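Local atomic coordinates of putative L-alanine-DL-glutamate epimerase (Burkholderia xenovorans, PDB entry 2OO6), a protein that binds magnesium and probably works as a racemase or epimerase of the mandelate racemase/muconate lactonizing enzyme family. Residues W34-E39 against N319-L324; F41-V46 against G81-E86; L217-F222 against E245-S250; S250-A255 against F281-V286; S267-F272 against V288-T293. All coordinates share one frame; numbering follows the deposited sequence.

Contact 1 (W34-E39 against N319-L324); sequences WSEFDE and NFYGHL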
# COMPACT_ATOMS: atom_id res chain seq x y z
N TRP A 34 37.61 -27.68 -6.76
CA TRP A 34 36.53 -28.59 -6.46
C TRP A 34 35.30 -27.90 -5.89
O TRP A 34 35.40 -26.91 -5.14
CB TRP A 34 36.99 -29.56 -5.38
CG TRP A 34 38.04 -30.58 -5.79
CD1 TRP A 34 39.40 -30.48 -5.60
CD2 TRP A 34 37.81 -31.85 -6.40
NE1 TRP A 34 40.03 -31.61 -6.05
CE2 TRP A 34 39.08 -32.47 -6.56
CE3 TRP A 34 36.66 -32.52 -6.85
CZ2 TRP A 34 39.23 -33.74 -7.13
CZ3 TRP A 34 36.80 -33.80 -7.41
CH2 TRP A 34 38.09 -34.39 -7.55
N SER A 35 34.14 -28.47 -6.16
CA SER A 35 32.97 -28.15 -5.35
C SER A 35 32.17 -29.41 -5.06
O SER A 35 32.49 -30.50 -5.58
CB SER A 35 32.07 -27.10 -6.01
OG SER A 35 31.50 -27.61 -7.21
N GLU A 36 31.17 -29.26 -4.21
CA GLU A 36 30.30 -30.37 -3.87
C GLU A 36 28.90 -29.89 -4.20
O GLU A 36 28.58 -28.71 -3.99
CB GLU A 36 30.46 -30.77 -2.39
CG GLU A 36 29.75 -32.09 -2.04
CD GLU A 36 29.90 -32.55 -0.59
OE1 GLU A 36 30.89 -32.23 0.10
OE2 GLU A 36 28.99 -33.27 -0.14
N PHE A 37 28.09 -30.78 -4.75
CA PHE A 37 26.70 -30.47 -5.02
C PHE A 37 25.82 -31.69 -4.74
O PHE A 37 26.33 -32.76 -4.38
CB PHE A 37 26.52 -29.92 -6.45
CG PHE A 37 26.78 -30.93 -7.54
CD1 PHE A 37 25.73 -31.60 -8.15
CD2 PHE A 37 28.07 -31.16 -8.00
CE1 PHE A 37 25.94 -32.51 -9.20
CE2 PHE A 37 28.32 -32.08 -9.05
CZ PHE A 37 27.24 -32.77 -9.65
N ASP A 38 24.51 -31.53 -4.90
CA ASP A 38 23.61 -32.59 -4.50
C ASP A 38 22.48 -32.71 -5.48
O ASP A 38 22.01 -31.69 -6.01
CB ASP A 38 23.08 -32.28 -3.11
CG ASP A 38 21.87 -33.13 -2.73
OD1 ASP A 38 22.10 -34.20 -2.12
OD2 ASP A 38 20.72 -32.72 -3.05
N GLU A 39 22.05 -33.95 -5.74
CA GLU A 39 20.81 -34.21 -6.48
C GLU A 39 19.65 -34.74 -5.62
O GLU A 39 18.48 -34.60 -6.01
CB GLU A 39 21.05 -35.16 -7.65
CG GLU A 39 21.94 -34.55 -8.71
CD GLU A 39 21.83 -35.25 -10.05
OE1 GLU A 39 20.92 -36.07 -10.26
OE2 GLU A 39 22.66 -34.92 -10.92
N ASN A 319 24.00 -26.21 5.36
CA ASN A 319 25.15 -27.11 5.27
C ASN A 319 24.76 -28.50 5.73
O ASN A 319 24.81 -28.77 6.94
CB ASN A 319 26.26 -26.58 6.18
CG ASN A 319 27.51 -27.42 6.13
OD1 ASN A 319 27.90 -27.91 5.07
ND2 ASN A 319 28.15 -27.61 7.28
N PHE A 320 24.34 -29.37 4.82
CA PHE A 320 23.97 -30.72 5.25
C PHE A 320 24.43 -31.82 4.29
O PHE A 320 23.76 -32.84 4.11
CB PHE A 320 22.49 -30.82 5.69
CG PHE A 320 21.51 -31.15 4.57
CD1 PHE A 320 20.60 -32.19 4.75
CD2 PHE A 320 21.50 -30.43 3.38
CE1 PHE A 320 19.67 -32.51 3.74
CE2 PHE A 320 20.56 -30.75 2.36
CZ PHE A 320 19.65 -31.79 2.55
N TYR A 321 25.62 -31.60 3.73
CA TYR A 321 26.24 -32.62 2.85
C TYR A 321 27.60 -33.04 3.42
O TYR A 321 27.72 -33.20 4.64
CB TYR A 321 26.34 -32.21 1.37
CG TYR A 321 25.03 -31.73 0.74
CD1 TYR A 321 24.98 -30.51 0.07
CD2 TYR A 321 23.87 -32.50 0.80
CE1 TYR A 321 23.80 -30.05 -0.52
CE2 TYR A 321 22.67 -32.05 0.23
CZ TYR A 321 22.64 -30.82 -0.43
OH TYR A 321 21.47 -30.36 -1.01
N GLY A 322 28.61 -33.25 2.57
CA GLY A 322 29.91 -33.79 3.03
C GLY A 322 30.90 -32.74 3.55
O GLY A 322 30.57 -31.55 3.68
N HIS A 323 32.12 -33.18 3.88
CA HIS A 323 33.15 -32.25 4.41
C HIS A 323 33.42 -31.07 3.51
O HIS A 323 33.65 -29.97 4.02
CB HIS A 323 34.50 -32.94 4.63
CG HIS A 323 34.53 -33.86 5.81
ND1 HIS A 323 33.64 -33.77 6.86
CD2 HIS A 323 35.39 -34.87 6.12
CE1 HIS A 323 33.95 -34.68 7.77
NE2 HIS A 323 34.99 -35.36 7.34
N LEU A 324 33.45 -31.30 2.19
CA LEU A 324 33.75 -30.18 1.27
C LEU A 324 32.67 -29.08 1.39
O LEU A 324 33.01 -27.89 1.42
CB LEU A 324 33.93 -30.63 -0.18
CG LEU A 324 34.20 -29.49 -1.19
CD1 LEU A 324 35.36 -28.59 -0.70
CD2 LEU A 324 34.50 -30.08 -2.58
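The seam between the N-terminal capping domain and the barrel domain, the two parts of the enolase-superfamily fold, is closed here by Glu-36 reaching from strand 32-37 to the start of helix 323-335. The two touching backbones run almost exactly antiparallel, 177° between their end-to-end directions, yet across this pair they are joined through side chains. Glu-36 leaves the strand with CG anti to the backbone N (chi1 -169°) and stays extended beyond it, which carries the carboxylate across to the turn at Gly-322. There OE2 takes the N-H of Gly-322, the N-cap residue, at 2.7 Å; the donor arrives on the syn side, 23° out of the carboxylate plane. Because Gly-322 carries no side chain, the carboxylate can settle close over its CA, which lies 3.8 Å from Glu-36 CD. The other oxygen, OE1, accepts from Cys-325 N, in the first turn of the helix, so both oxygens of this buried acid meet N-H groups at a helix start, a setting that would probably favour its charged form. His-323 N is taken by a second acid, Glu-352.

Asp-38 lies against one ring face of Tyr-321, and Phe-320 CD2 is on the opposite face. The exact fit of Asp-38 is doubtful, since Tyr-321 was deposited in two conformers and the modelled carbons approach more closely than carbons can. Asp-38 OD2 is bound to Phe-41 N. Apolar packing finishes the seam: Leu-324 slides past Glu-36 in the opposite direction, and its CD2 ends 3.5 Å from Ser-35 C and 3.8 Å from Trp-34 CB.

Contact 2 (F41-V46 against G81-E86); sequences FGSPGV and GGVVSE
Val-83 and Glu-86, on the first turn of helix 82-102, carry the contact with the loop 41-46 inside the N-terminal capping domain. Helix 82-102 is led in by Gly-81, whose O accepts from Ser-85 N and whose N donates to Ser-85 OG at 2.9 Å. Gly-82 then receives Glu-86 N on its O, which fixes the turn that presents Val-83 and Glu-86 to the loop.

Val-83 pushes both methyls into a type II beta turn running from Ser-43 to Val-46. Its CG1 stands 3.5 Å from Val-46 N, beside the peptide that follows Gly-45, whose backbone angles (phi 104°) are open to glycine because it has no CB to jam against Pro-44 O. Its CG2 covers Pro-44 O at 3.3 Å, a buried carbonyl for which the model offers no partner. Val-83 also packs on Val-84 of a second subunit, so this corner is shared with the subunit interface. Ser-85 does not meet the loop and packs on Phe-272.

Glu-86 closes the sequence. CG lies anti to the carbonyl carbon (chi1 -79°), and the extended chain beyond it crosses Val-46 at about a right angle, with Glu-86 CB 3.9 Å from Val-46 CG2. Trp-295 of the same chain and Ala-79 of the second subunit pack against the same side chain. At its end OE1 touches Val-46 CG2 at 3.5 Å, while OE2 accepts the hydroxyl of Ser-43 through its syn lone pair, OG to OE2 2.6 Å.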
# COMPACT_ATOMS: atom_id res chain seq x y z
N PHE A 41 18.27 -33.89 -2.66
CA PHE A 41 17.30 -32.98 -2.05
C PHE A 41 16.37 -32.37 -3.11
O PHE A 41 16.37 -31.15 -3.32
CB PHE A 41 17.98 -31.92 -1.19
CG PHE A 41 17.05 -31.21 -0.22
CD1 PHE A 41 16.21 -31.94 0.63
CD2 PHE A 41 17.03 -29.81 -0.14
CE1 PHE A 41 15.34 -31.29 1.52
CE2 PHE A 41 16.18 -29.14 0.76
CZ PHE A 41 15.32 -29.89 1.58
N GLY A 42 15.61 -33.25 -3.77
CA GLY A 42 14.61 -32.88 -4.78
C GLY A 42 15.16 -32.31 -6.08
O GLY A 42 14.42 -31.61 -6.80
N SER A 43 16.42 -32.65 -6.41
CA SER A 43 17.13 -31.96 -7.50
C SER A 43 17.72 -32.88 -8.58
O SER A 43 18.92 -32.78 -8.87
CB SER A 43 18.22 -31.02 -6.91
OG SER A 43 17.69 -30.09 -5.95
N PRO A 44 16.87 -33.71 -9.25
CA PRO A 44 17.40 -34.53 -10.35
C PRO A 44 17.77 -33.58 -11.49
O PRO A 44 17.09 -32.56 -11.67
CB PRO A 44 16.18 -35.36 -10.80
CG PRO A 44 14.96 -34.55 -10.36
CD PRO A 44 15.41 -33.88 -9.08
N GLY A 45 18.83 -33.90 -12.25
CA GLY A 45 19.21 -33.10 -13.41
C GLY A 45 20.41 -32.19 -13.23
O GLY A 45 20.92 -31.66 -14.21
N VAL A 46 20.87 -31.97 -11.98
CA VAL A 46 21.97 -31.03 -11.76
C VAL A 46 23.25 -31.44 -12.54
O VAL A 46 23.89 -30.61 -13.16
CB VAL A 46 22.32 -30.79 -10.25
CG1 VAL A 46 23.43 -29.77 -10.12
CG2 VAL A 46 21.09 -30.32 -9.46
N GLY A 81 16.84 -20.59 -11.97
CA GLY A 81 16.41 -21.07 -10.66
C GLY A 81 16.54 -22.58 -10.58
O GLY A 81 16.96 -23.21 -11.54
N GLY A 82 16.21 -23.14 -9.42
CA GLY A 82 16.13 -24.59 -9.29
C GLY A 82 17.36 -25.31 -9.78
O GLY A 82 18.50 -24.90 -9.50
N VAL A 83 17.13 -26.37 -10.55
CA VAL A 83 18.22 -27.28 -10.91
C VAL A 83 19.25 -26.58 -11.81
O VAL A 83 20.46 -26.82 -11.70
CB VAL A 83 17.64 -28.58 -11.49
CG1 VAL A 83 18.67 -29.27 -12.33
CG2 VAL A 83 17.18 -29.50 -10.33
N VAL A 84 18.78 -25.67 -12.66
CA VAL A 84 19.70 -24.92 -13.51
C VAL A 84 20.67 -24.09 -12.63
O VAL A 84 21.90 -24.13 -12.81
CB VAL A 84 18.92 -24.06 -14.52
CG1 VAL A 84 19.78 -22.90 -15.06
CG2 VAL A 84 18.39 -24.93 -15.69
N SER A 85 20.13 -23.35 -11.67
CA SER A 85 20.93 -22.46 -10.84
C SER A 85 21.86 -23.25 -9.92
O SER A 85 22.96 -22.80 -9.60
CB SER A 85 20.03 -21.51 -10.04
OG SER A 85 19.49 -20.49 -10.92
N GLU A 86 21.42 -24.45 -9.52
CA GLU A 86 22.28 -25.36 -8.76
C GLU A 86 23.50 -25.75 -9.59
O GLU A 86 24.62 -25.82 -9.06
CB GLU A 86 21.51 -26.63 -8.37
CG GLU A 86 20.57 -26.45 -7.16
CD GLU A 86 19.90 -27.74 -6.74
OE1 GLU A 86 20.62 -28.67 -6.38
OE2 GLU A 86 18.65 -27.81 -6.74

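Contact 3 (L217-F222 against E245-S250); sequences LLDLNF and EIDSYS
Glu-245 and Asp-219, both magnesium ligands, meet with their carboxylates stacked where two parallel barrel strands end. Glu-245 starts with CG anti to its N (chi1 -171°) and runs extended over Asp-219. Its CB and CG each lie 3.6 Å from Asp-219 OD1, CD is 3.8 Å from Asp-219 CG, and at the tip OE1 and OE2 lie 3.9 Å and 4.0 Å from Asp-219 OD2. The carboxylate planes are only 6° apart, an arrangement understandable for acids gathered round a metal. Lys-163 forms a salt bridge with Glu-245 OE1 and probably offsets part of the charge.

The backbone sets this register: Glu-245 N donates to Leu-218 O and Leu-220 N to Glu-245 O, both 2.8 Å, as expected for a parallel bridge. Farther on, Asp-247 N binds Asn-221 O. Asp-219 OD1 also accepts from Asn-221 N, an Asx turn that bends the chain and brings forward Asn-221, which binds fumarate and 2-oxoglutarate. A water accepts from Asn-221 ND2 and donates to Asp-247 OD2.

Beyond the acids, Asp-247 CB sits over the centre of the Phe-222 ring, 3.4 Å from the centroid and 10° off its normal, while Tyr-249 meets that ring obliquely. Tyr-249 OH binds Arg-77 O of a second subunit. Strand 215-219 runs between strands 161-168 and 243-245, and helix 226-235 packs on Leu-220 and Ile-246, whose side chains point the same way, outward to the helix layer.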
# COMPACT_ATOMS: atom_id res chain seq x y z
N LEU A 217 16.53 -25.70 18.02
CA LEU A 217 15.99 -25.16 16.77
C LEU A 217 15.00 -26.19 16.29
O LEU A 217 15.25 -27.39 16.46
CB LEU A 217 17.10 -25.00 15.71
CG LEU A 217 18.09 -23.82 15.88
CD1 LEU A 217 19.02 -23.97 17.07
CD2 LEU A 217 18.92 -23.67 14.59
N LEU A 218 13.88 -25.76 15.71
CA LEU A 218 12.86 -26.68 15.22
C LEU A 218 12.64 -26.43 13.72
O LEU A 218 12.32 -25.31 13.32
CB LEU A 218 11.55 -26.51 16.00
CG LEU A 218 10.32 -27.29 15.49
CD1 LEU A 218 10.53 -28.79 15.58
CD2 LEU A 218 9.03 -26.85 16.24
N ASP A 219 12.84 -27.46 12.90
CA ASP A 219 12.71 -27.31 11.45
C ASP A 219 11.43 -28.01 11.03
O ASP A 219 11.28 -29.24 11.20
CB ASP A 219 13.93 -27.90 10.74
CG ASP A 219 13.96 -27.59 9.23
OD1 ASP A 219 12.99 -26.97 8.68
OD2 ASP A 219 14.97 -27.98 8.60
N LEU A 220 10.50 -27.21 10.48
CA LEU A 220 9.22 -27.72 9.98
C LEU A 220 9.24 -27.98 8.48
O LEU A 220 8.27 -28.52 7.92
CB LEU A 220 8.08 -26.77 10.38
CG LEU A 220 8.01 -26.43 11.89
CD1 LEU A 220 6.89 -25.40 12.18
CD2 LEU A 220 7.82 -27.74 12.72
N ASN A 221 10.33 -27.56 7.82
CA ASN A 221 10.51 -27.70 6.39
C ASN A 221 9.26 -27.20 5.64
O ASN A 221 8.78 -26.12 5.94
CB ASN A 221 10.92 -29.14 6.02
CG ASN A 221 12.27 -29.54 6.61
OD1 ASN A 221 12.31 -30.12 7.69
ND2 ASN A 221 13.38 -29.20 5.93
N PHE A 222 8.74 -27.98 4.69
CA PHE A 222 7.55 -27.61 3.94
C PHE A 222 6.34 -28.44 4.45
O PHE A 222 5.44 -28.74 3.68
CB PHE A 222 7.72 -27.91 2.44
CG PHE A 222 8.68 -26.99 1.68
CD1 PHE A 222 8.20 -25.85 1.02
CD2 PHE A 222 10.03 -27.34 1.54
CE1 PHE A 222 9.09 -25.02 0.30
CE2 PHE A 222 10.91 -26.53 0.79
CZ PHE A 222 10.45 -25.40 0.17
N GLU A 245 11.83 -23.02 11.87
CA GLU A 245 12.21 -22.90 10.47
C GLU A 245 11.07 -23.39 9.61
O GLU A 245 10.59 -24.53 9.77
CB GLU A 245 13.49 -23.72 10.22
CG GLU A 245 14.12 -23.51 8.83
CD GLU A 245 15.52 -24.12 8.75
OE1 GLU A 245 16.11 -24.50 9.81
OE2 GLU A 245 16.03 -24.21 7.62
N ILE A 246 10.63 -22.55 8.68
CA ILE A 246 9.44 -22.81 7.86
C ILE A 246 9.78 -22.44 6.40
O ILE A 246 10.00 -21.26 6.10
CB ILE A 246 8.22 -21.96 8.33
CG1 ILE A 246 7.78 -22.38 9.76
CG2 ILE A 246 7.03 -22.06 7.30
CD1 ILE A 246 6.76 -21.41 10.44
N ASP A 247 9.83 -23.43 5.52
CA ASP A 247 10.01 -23.14 4.10
C ASP A 247 8.66 -22.92 3.45
O ASP A 247 7.71 -23.66 3.70
CB ASP A 247 10.78 -24.25 3.39
CG ASP A 247 12.17 -24.44 3.98
OD1 ASP A 247 13.00 -23.52 3.85
OD2 ASP A 247 12.41 -25.51 4.57
N SER A 248 8.58 -21.88 2.63
CA SER A 248 7.33 -21.46 1.99
C SER A 248 7.63 -20.68 0.73
O SER A 248 8.59 -19.88 0.67
CB SER A 248 6.56 -20.57 2.99
OG SER A 248 5.41 -19.97 2.38
N TYR A 249 6.77 -20.89 -0.28
CA TYR A 249 6.77 -20.07 -1.48
C TYR A 249 5.68 -18.99 -1.48
O TYR A 249 5.37 -18.41 -2.53
CB TYR A 249 6.69 -20.93 -2.73
CG TYR A 249 7.82 -21.97 -2.82
CD1 TYR A 249 9.14 -21.60 -2.54
CD2 TYR A 249 7.55 -23.30 -3.19
CE1 TYR A 249 10.19 -22.54 -2.63
CE2 TYR A 249 8.61 -24.26 -3.29
CZ TYR A 249 9.92 -23.85 -3.01
OH TYR A 249 10.97 -24.74 -3.09
N SER A 250 5.14 -18.71 -0.30
CA SER A 250 4.19 -17.62 -0.11
C SER A 250 4.78 -16.59 0.85
O SER A 250 4.65 -16.73 2.09
CB SER A 250 2.86 -18.12 0.43
OG SER A 250 1.98 -17.01 0.61
O HOH W 1 13.17 -27.76 3.39

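Contact 4 (S250-A255 against F281-V286); sequences SPQGLA and FDANAV
Ala-255 and Ala-285 bring their backbones to a CA-CA distance of 3.8 Å, where helix 251-259 of the barrel's outer layer meets the end of the neighbouring helix 273-282. The small residues make this closeness possible.

Van der Waals contact supplies most of the interface. Ala-255 CB lies 3.9 Å from Ala-283 CB and is tight against Ala-283 O at 3.1 Å. Deeper in, Leu-254 extends with CG anti to its backbone N (chi1 179°), which directs CD2 to Val-286 CG1 at 4.0 Å, while its CG rests on Ala-285.

Capping bonds shape both ends. Ser-250 is the N-cap, its OG accepting from Gly-253 N at 3.0 Å. On the other side Asn-284 takes a positive phi and finishes helix 273-282 with a Schellman motif, turning the chain back past Ala-255.

Water carries the polar link, since the segments share no direct hydrogen bond. One water donates to Ala-255 O at 2.7 Å and to Asn-284 O at 2.8 Å; Asn-284 O also accepts from Arg-258. Another donates to Ala-283 O and to Gln-252 OE1, though that second bond is provisional because Gln-252 was deposited in two conformers.

The chemistry is thus graded from outside to inside: carbonyls at the outer edge are bonded by water, whereas the buried Ala-285 O, which lies 3.7 Å from Leu-254 CG, has no partner in the model.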
# COMPACT_ATOMS: atom_id res chain seq x y z
N SER A 250 5.14 -18.71 -0.30
CA SER A 250 4.19 -17.62 -0.11
C SER A 250 4.78 -16.59 0.85
O SER A 250 4.65 -16.73 2.09
CB SER A 250 2.86 -18.12 0.43
OG SER A 250 1.98 -17.01 0.61
N PRO A 251 5.44 -15.56 0.30
CA PRO A 251 5.96 -14.48 1.15
C PRO A 251 4.86 -13.86 2.05
O PRO A 251 5.09 -13.67 3.24
CB PRO A 251 6.45 -13.42 0.14
CG PRO A 251 6.55 -14.11 -1.18
CD PRO A 251 5.67 -15.34 -1.14
N GLN A 252 3.69 -13.55 1.49
CA GLN A 252 2.64 -13.01 2.36
C GLN A 252 2.13 -14.03 3.39
O GLN A 252 1.82 -13.63 4.52
CB GLN A 252 1.50 -12.34 1.58
CG GLN A 252 1.88 -11.06 0.80
CD GLN A 252 2.46 -9.91 1.66
OE1 GLN A 252 2.17 -9.78 2.85
NE2 GLN A 252 3.29 -9.08 1.03
N GLY A 253 2.08 -15.31 3.06
CA GLY A 253 1.62 -16.30 4.05
C GLY A 253 2.66 -16.51 5.15
O GLY A 253 2.32 -16.58 6.33
N LEU A 254 3.93 -16.63 4.76
CA LEU A 254 4.97 -16.74 5.77
C LEU A 254 4.99 -15.50 6.69
O LEU A 254 5.14 -15.65 7.91
CB LEU A 254 6.34 -17.05 5.15
CG LEU A 254 7.51 -17.16 6.14
CD1 LEU A 254 7.23 -18.28 7.15
CD2 LEU A 254 8.85 -17.44 5.43
N ALA A 255 4.86 -14.30 6.12
CA ALA A 255 4.86 -13.06 6.93
C ALA A 255 3.72 -13.05 7.95
O ALA A 255 3.88 -12.57 9.09
CB ALA A 255 4.75 -11.84 6.02
N PHE A 281 11.84 -10.49 2.35
CA PHE A 281 12.33 -9.39 3.17
C PHE A 281 11.35 -8.20 3.11
O PHE A 281 11.08 -7.57 4.12
CB PHE A 281 13.73 -8.97 2.75
CG PHE A 281 14.79 -10.05 2.90
CD1 PHE A 281 14.52 -11.25 3.58
CD2 PHE A 281 16.07 -9.83 2.43
CE1 PHE A 281 15.52 -12.24 3.73
CE2 PHE A 281 17.08 -10.80 2.55
CZ PHE A 281 16.80 -12.00 3.21
N ASP A 282 10.80 -7.93 1.92
CA ASP A 282 9.85 -6.82 1.74
C ASP A 282 8.60 -7.03 2.59
O ASP A 282 8.04 -6.06 3.11
CB ASP A 282 9.45 -6.70 0.28
CG ASP A 282 10.53 -6.09 -0.58
OD1 ASP A 282 11.53 -5.55 -0.05
OD2 ASP A 282 10.37 -6.16 -1.82
N ALA A 283 8.17 -8.29 2.74
CA ALA A 283 7.02 -8.66 3.56
C ALA A 283 7.27 -8.81 5.08
O ALA A 283 6.31 -9.13 5.80
CB ALA A 283 6.40 -9.94 3.04
N ASN A 284 8.50 -8.60 5.56
CA ASN A 284 8.84 -8.83 6.99
C ASN A 284 8.63 -10.32 7.32
O ASN A 284 8.13 -10.66 8.40
CB ASN A 284 7.96 -7.98 7.96
CG ASN A 284 8.19 -6.48 7.82
OD1 ASN A 284 7.22 -5.69 7.76
ND2 ASN A 284 9.42 -6.08 7.78
N ALA A 285 9.01 -11.21 6.40
CA ALA A 285 8.64 -12.60 6.55
C ALA A 285 9.53 -13.37 7.52
O ALA A 285 9.08 -14.39 8.04
CB ALA A 285 8.55 -13.33 5.15
N VAL A 286 10.77 -12.91 7.75
CA VAL A 286 11.75 -13.70 8.52
C VAL A 286 12.58 -12.92 9.55
O VAL A 286 13.00 -11.78 9.31
CB VAL A 286 12.78 -14.49 7.61
CG1 VAL A 286 12.09 -15.49 6.64
CG2 VAL A 286 13.69 -13.55 6.86
O HOH W 2 3.76 -8.46 5.24
O HOH W 3 5.51 -10.43 9.29

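Contact 5 (S267-F272 against V288-T293); sequences SCETLF and VAIVDT
Backbone hydrogen bonds join Ser-267 to the strand 288-291 in the parallel barrel sheet. Ile-290 N donates to Ser-267 O at 2.7 Å with an N-H...O angle of 168°, whereas Ser-267 N to Val-288 O is weak at 3.3 Å. The pairing stops there because the chain leaves the sheet at Cys-268, which has positive phi (99°) and opens a type I turn to Leu-271. Cys-268 O and Ile-290 O consequently face each other at 3.1 Å, two acceptors without a proton between them.

Van der Waals contact comes next. Glu-269 CB meets Ile-290 CG2 at 3.5 Å, Glu-269 O touches Asp-292 CB at 3.2 Å, and Ile-290 CG1 covers Ser-267 O. Beyond CB, the Glu-269 chain runs extended to its carboxylate, a magnesium ligand, which lies beside that of Glu-245.

Water mediates the remaining polar links. Asp-292 N donates to one water at 2.8 Å; this water lies near Cys-268 O and Leu-271 O, although its protons cannot be shared out with certainty. A second water donates to Glu-269 O at 2.8 Å and, at a longer distance, to Asp-292 OD2. Asp-292 is itself a helix N-cap, with OD1 bound to Trp-295 N.

Strand 288-291 is bonded on its other edge to strand 314-317. Helix 273-282, the helix of the beta-alpha-beta crossover from strand 265-267 to strand 288-291, packs Phe-277 on Cys-268 and Phe-281 on Ala-289, while helix 298-310 covers Val-291.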
# COMPACT_ATOMS: atom_id res chain seq x y z
N SER A 267 13.82 -19.00 7.42
CA SER A 267 13.37 -19.56 6.13
C SER A 267 14.43 -19.31 5.05
O SER A 267 15.51 -18.72 5.33
CB SER A 267 12.04 -18.89 5.70
OG SER A 267 11.34 -19.64 4.71
N CYS A 268 14.12 -19.76 3.83
CA CYS A 268 14.81 -19.32 2.57
C CYS A 268 15.88 -20.29 2.07
O CYS A 268 16.57 -20.02 1.07
CB CYS A 268 15.42 -17.92 2.69
SG CYS A 268 14.27 -16.61 3.26
N GLU A 269 16.07 -21.41 2.78
CA GLU A 269 17.17 -22.32 2.44
C GLU A 269 17.09 -22.86 1.01
O GLU A 269 18.11 -23.35 0.49
CB GLU A 269 17.27 -23.49 3.45
CG GLU A 269 16.44 -24.71 3.13
CD GLU A 269 16.68 -25.89 4.12
OE1 GLU A 269 17.48 -25.74 5.08
OE2 GLU A 269 16.04 -26.95 3.95
N THR A 270 15.92 -22.76 0.38
CA THR A 270 15.71 -23.29 -0.99
C THR A 270 15.73 -22.20 -2.03
O THR A 270 15.55 -22.49 -3.21
CB THR A 270 14.37 -24.11 -1.15
OG1 THR A 270 13.25 -23.22 -1.11
CG2 THR A 270 14.21 -25.19 -0.07
N LEU A 271 15.96 -20.94 -1.61
CA LEU A 271 15.85 -19.82 -2.54
C LEU A 271 17.12 -19.46 -3.29
O LEU A 271 18.24 -19.63 -2.78
CB LEU A 271 15.25 -18.59 -1.86
CG LEU A 271 13.94 -18.76 -1.08
CD1 LEU A 271 13.52 -17.43 -0.44
CD2 LEU A 271 12.81 -19.32 -2.00
N PHE A 272 16.95 -18.87 -4.48
CA PHE A 272 18.08 -18.52 -5.36
C PHE A 272 18.14 -17.02 -5.69
O PHE A 272 17.22 -16.48 -6.32
CB PHE A 272 17.97 -19.25 -6.70
CG PHE A 272 18.03 -20.74 -6.58
CD1 PHE A 272 19.24 -21.41 -6.79
CD2 PHE A 272 16.89 -21.48 -6.30
CE1 PHE A 272 19.31 -22.80 -6.70
CE2 PHE A 272 16.96 -22.88 -6.21
CZ PHE A 272 18.18 -23.54 -6.40
N VAL A 288 15.44 -14.62 10.47
CA VAL A 288 16.75 -15.10 9.99
C VAL A 288 16.61 -15.65 8.58
O VAL A 288 15.68 -16.41 8.30
CB VAL A 288 17.33 -16.23 10.91
CG1 VAL A 288 18.66 -16.77 10.32
CG2 VAL A 288 17.51 -15.72 12.38
N ALA A 289 17.55 -15.31 7.71
CA ALA A 289 17.52 -15.83 6.34
C ALA A 289 18.55 -16.95 6.18
O ALA A 289 19.73 -16.74 6.42
CB ALA A 289 17.79 -14.73 5.36
N ILE A 290 18.10 -18.14 5.80
CA ILE A 290 19.02 -19.22 5.48
C ILE A 290 19.47 -19.13 4.02
O ILE A 290 18.63 -19.03 3.11
CB ILE A 290 18.39 -20.62 5.67
CG1 ILE A 290 17.62 -20.74 7.01
CG2 ILE A 290 19.46 -21.73 5.51
CD1 ILE A 290 18.44 -20.53 8.23
N VAL A 291 20.77 -19.22 3.80
CA VAL A 291 21.33 -19.11 2.46
C VAL A 291 22.06 -20.38 2.07
O VAL A 291 23.06 -20.78 2.72
CB VAL A 291 22.31 -17.93 2.34
CG1 VAL A 291 22.86 -17.84 0.90
CG2 VAL A 291 21.60 -16.60 2.72
N ASP A 292 21.61 -21.00 0.99
CA ASP A 292 22.26 -22.22 0.58
C ASP A 292 23.33 -21.84 -0.42
O ASP A 292 23.03 -21.59 -1.59
CB ASP A 292 21.25 -23.24 -0.00
CG ASP A 292 21.90 -24.58 -0.26
OD1 ASP A 292 23.13 -24.59 -0.64
OD2 ASP A 292 21.24 -25.62 -0.08
N THR A 293 24.56 -21.77 0.04
CA THR A 293 25.67 -21.34 -0.81
C THR A 293 26.16 -22.44 -1.75
O THR A 293 26.85 -22.16 -2.73
CB THR A 293 26.90 -20.84 0.02
OG1 THR A 293 27.57 -21.97 0.58
CG2 THR A 293 26.49 -19.87 1.15
O HOH W 4 19.16 -20.15 -0.02
O HOH W 5 18.13 -26.13 -0.12

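Contacts 3 and 5 lie on one parallel barrel sheet and are buried; their acids come together around the magnesium site, Glu-245 OE2 and Glu-269 OE1 being 3.3 Å apart, and Ser-267 OG probably bonds to Ile-246 O. Contact 4 lies about 21 Å from the chain centre and is only partly buried: small aliphatic groups and water replace sheet bonds, yet Leu-254 and Val-286 reach inward to Ser-267. Contacts 1 and 2 are buried in or against the capping domain, and each uses a glutamate as acceptor. They touch through Phe-37 and Val-46. Phe-272 of contact 5 packs on Gly-82 and on Glu-86 CG, tying barrel to cap.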